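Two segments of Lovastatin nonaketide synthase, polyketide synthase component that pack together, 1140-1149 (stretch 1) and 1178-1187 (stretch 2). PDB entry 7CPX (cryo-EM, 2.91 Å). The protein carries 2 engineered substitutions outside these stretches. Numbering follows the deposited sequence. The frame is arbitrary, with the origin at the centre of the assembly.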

# COMPACT_ATOMS: atom_id res chain seq x y z
N ASN A 1140 -21.84 -7.88 33.89
CA ASN A 1140 -23.22 -7.68 34.30
C ASN A 1140 -23.82 -6.56 33.47
O ASN A 1140 -23.13 -5.62 33.08
N MET A 1141 -25.12 -6.67 33.21
CA MET A 1141 -25.83 -5.67 32.45
C MET A 1141 -27.24 -5.53 32.99
O MET A 1141 -27.78 -6.43 33.63
N GLN A 1142 -27.83 -4.36 32.74
CA GLN A 1142 -29.20 -4.08 33.14
C GLN A 1142 -29.77 -3.05 32.18
O GLN A 1142 -29.11 -2.06 31.87
N ARG A 1143 -30.99 -3.29 31.71
CA ARG A 1143 -31.57 -2.52 30.61
C ARG A 1143 -32.94 -1.98 30.98
O ARG A 1143 -33.69 -2.60 31.74
N ALA A 1144 -33.26 -0.82 30.41
CA ALA A 1144 -34.60 -0.25 30.51
C ALA A 1144 -34.64 1.04 29.71
O ALA A 1144 -33.61 1.63 29.40
N ASP A 1145 -35.86 1.47 29.37
CA ASP A 1145 -36.09 2.74 28.70
C ASP A 1145 -35.23 2.86 27.44
O ASP A 1145 -34.63 3.90 27.17
N LEU A 1146 -35.18 1.78 26.67
CA LEU A 1146 -34.37 1.74 25.45
C LEU A 1146 -32.92 2.07 25.76
O LEU A 1146 -32.25 2.79 25.02
N ARG A 1147 -32.43 1.55 26.89
CA ARG A 1147 -31.09 1.86 27.36
C ARG A 1147 -30.55 0.66 28.12
O ARG A 1147 -31.30 -0.19 28.58
N ALA A 1148 -29.22 0.61 28.24
CA ALA A 1148 -28.58 -0.43 29.01
C ALA A 1148 -27.36 0.15 29.70
O ALA A 1148 -26.85 1.21 29.32
N SER A 1149 -26.90 -0.55 30.73
CA SER A 1149 -25.71 -0.15 31.46
C SER A 1149 -25.20 -1.36 32.21
O SER A 1149 -25.78 -2.44 32.16
N GLN A 1178 -22.38 -5.28 22.05
CA GLN A 1178 -23.47 -6.13 22.52
C GLN A 1178 -24.35 -5.39 23.52
O GLN A 1178 -25.53 -5.72 23.67
N THR A 1179 -23.77 -4.44 24.24
CA THR A 1179 -24.57 -3.63 25.16
C THR A 1179 -25.67 -2.89 24.42
O THR A 1179 -26.77 -2.70 24.96
N VAL A 1180 -25.40 -2.46 23.19
CA VAL A 1180 -26.43 -1.79 22.39
C VAL A 1180 -27.59 -2.74 22.14
O VAL A 1180 -28.76 -2.37 22.27
N ILE A 1181 -27.28 -3.98 21.76
CA ILE A 1181 -28.33 -4.97 21.54
C ILE A 1181 -29.10 -5.22 22.83
O ILE A 1181 -30.33 -5.33 22.84
N GLY A 1182 -28.38 -5.32 23.95
CA GLY A 1182 -29.04 -5.52 25.23
C GLY A 1182 -30.03 -4.42 25.53
O GLY A 1182 -31.17 -4.67 25.92
N ALA A 1183 -29.61 -3.17 25.33
CA ALA A 1183 -30.55 -2.05 25.46
C ALA A 1183 -31.71 -2.21 24.49
O ALA A 1183 -32.84 -1.83 24.80
N TYR A 1184 -31.43 -2.76 23.31
CA TYR A 1184 -32.48 -2.96 22.31
C TYR A 1184 -33.39 -4.12 22.68
O TYR A 1184 -34.60 -4.06 22.47
N SER A 1185 -32.82 -5.19 23.24
CA SER A 1185 -33.57 -6.42 23.49
C SER A 1185 -33.19 -6.99 24.85
O SER A 1185 -32.01 -7.05 25.19
N SER A 1186 -34.20 -7.40 25.60
CA SER A 1186 -33.99 -8.11 26.86
C SER A 1186 -33.84 -9.60 26.60
O SER A 1186 -34.27 -10.11 25.56
N PRO A 1187 -33.22 -10.33 27.52
CA PRO A 1187 -33.16 -11.79 27.36
C PRO A 1187 -34.56 -12.39 27.36
O PRO A 1187 -35.43 -11.99 28.15

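Stretch 1 is a tight hairpin, its strands joined by backbone pairs such as Gln1142 N to Ser1149 O at 2.9 Å, and the helix of stretch 2 lies across one side of it. Met1141, Arg1143 and Ala1148 point their CB atoms toward the helix, while Ala1144, Asp1145 and Ser1149 point away.

Gln1178 barely takes part; its amide is satisfied elsewhere in the structure. Thr1179 (chi1 p) sits sideways and meets Met1141, whose SD lies 3.9 Å from Thr1179 CA. Ala1148 CB rests 3.6 Å from Thr1179 O, an oxygen already used by Ala1183 N in the helix. Val1180 and Ile1181 turn away and make no contact with stretch 1.

Gly1182 marks the point where the helix needs an absent side chain. Met1141, extended at chi1 and chi2 (both t) and bent at chi3 (p), brings CE to 3.7 Å from Gly1182 CA; an ideal CB here would clash with that methyl, at 2.3 Å.

Ala1183 is the most covered helix residue. Its small CB fits against the second strand, 3.3 Å from Arg1147 C and 3.5 Å from Ala1148 CB, so two alanines let the backbones come close, with CA atoms 4.4 Å apart. Leu1146 (t, p) starts away from the helix, but its end comes nearer.

The helix end supplies the polar rule. Arg1143 (p, t, m) reaches carbonyls near the C-terminus: NH2 donates to Ala1183 O at 2.5 Å with good geometry, while NE makes a weak bond to the same Ala1183 O at 3.3 Å. Tyr1184 points away, its OH bonded elsewhere. Ser1185 leaves helical geometry, its CB pointing away, and the chain then passes over the arginine: Ser1186 (p) packs its CB 3.5 Å from Arg1143 CD, and its N lies over one guanidinium face. Pro1187 adds little.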

# COMPACT_ATOMS: atom_id res chain seq x y z
CB ASN A 1140 -23.32 -7.33 35.79
CG ASN A 1140 -22.86 -5.92 36.09
OD1 ASN A 1140 -21.96 -5.39 35.43
ND2 ASN A 1140 -23.49 -5.29 37.07
CB MET A 1141 -25.87 -6.02 30.95
CG MET A 1141 -26.53 -4.96 30.09
SD MET A 1141 -26.29 -5.22 28.32
CE MET A 1141 -27.09 -6.80 28.10
CB GLN A 1142 -29.26 -3.58 34.58
CG GLN A 1142 -28.34 -2.40 34.89
CD GLN A 1142 -27.02 -2.83 35.48
OE1 GLN A 1142 -26.30 -3.65 34.91
NE2 GLN A 1142 -26.69 -2.29 36.65
CB ARG A 1143 -31.70 -3.37 29.34
CG ARG A 1143 -32.78 -4.44 29.43
CD ARG A 1143 -33.03 -5.09 28.09
NE ARG A 1143 -33.41 -4.11 27.08
CZ ARG A 1143 -34.61 -3.56 26.99
NH1 ARG A 1143 -35.57 -3.86 27.84
NH2 ARG A 1143 -34.85 -2.68 26.02
CB ALA A 1144 -35.00 0.03 31.96
CB ASP A 1145 -35.83 3.91 29.64
CG ASP A 1145 -36.70 3.87 30.88
OD1 ASP A 1145 -37.55 2.95 30.99
OD2 ASP A 1145 -36.55 4.75 31.75
CB LEU A 1146 -34.94 2.69 24.39
CG LEU A 1146 -34.38 2.54 22.98
CD1 LEU A 1146 -34.57 1.12 22.48
CD2 LEU A 1146 -35.05 3.53 22.04
CB ARG A 1147 -31.09 3.10 28.25
CG ARG A 1147 -30.21 4.23 27.76
CD ARG A 1147 -30.55 5.54 28.44
NE ARG A 1147 -31.69 6.20 27.82
CZ ARG A 1147 -32.05 7.45 28.06
NH1 ARG A 1147 -31.38 8.22 28.90
NH2 ARG A 1147 -33.11 7.95 27.43
CB ALA A 1148 -28.19 -1.64 28.14
CB SER A 1149 -26.00 1.01 32.41
OG SER A 1149 -24.85 1.37 33.15
CB GLN A 1178 -22.93 -7.40 23.15
CG GLN A 1178 -22.17 -8.31 22.21
CD GLN A 1178 -21.31 -9.31 22.95
OE1 GLN A 1178 -21.43 -9.46 24.16
NE2 GLN A 1178 -20.43 -10.00 22.22
CB THR A 1179 -23.69 -2.64 25.92
OG1 THR A 1179 -23.12 -1.70 25.00
CG2 THR A 1179 -22.57 -3.37 26.66
CB VAL A 1180 -25.83 -1.27 21.07
CG1 VAL A 1180 -26.93 -0.74 20.17
CG2 VAL A 1180 -24.81 -0.18 21.35
CB ILE A 1181 -27.73 -6.27 20.98
CG1 ILE A 1181 -27.21 -6.03 19.57
CG2 ILE A 1181 -28.76 -7.38 21.00
CD1 ILE A 1181 -26.23 -7.07 19.10
CB ALA A 1183 -29.83 -0.73 25.22
CB TYR A 1184 -31.84 -3.19 20.94
CG TYR A 1184 -32.79 -3.69 19.88
CD1 TYR A 1184 -33.55 -2.80 19.13
CD2 TYR A 1184 -32.91 -5.04 19.61
CE1 TYR A 1184 -34.40 -3.25 18.15
CE2 TYR A 1184 -33.76 -5.50 18.63
CZ TYR A 1184 -34.51 -4.60 17.90
OH TYR A 1184 -35.36 -5.06 16.93
CB SER A 1185 -33.29 -7.45 22.39
OG SER A 1185 -34.02 -8.65 22.63
CB SER A 1186 -35.17 -7.87 27.80
OG SER A 1186 -36.24 -8.74 27.49
CB PRO A 1187 -32.35 -12.25 28.57
CG PRO A 1187 -32.51 -11.17 29.57
CD PRO A 1187 -32.59 -9.90 28.77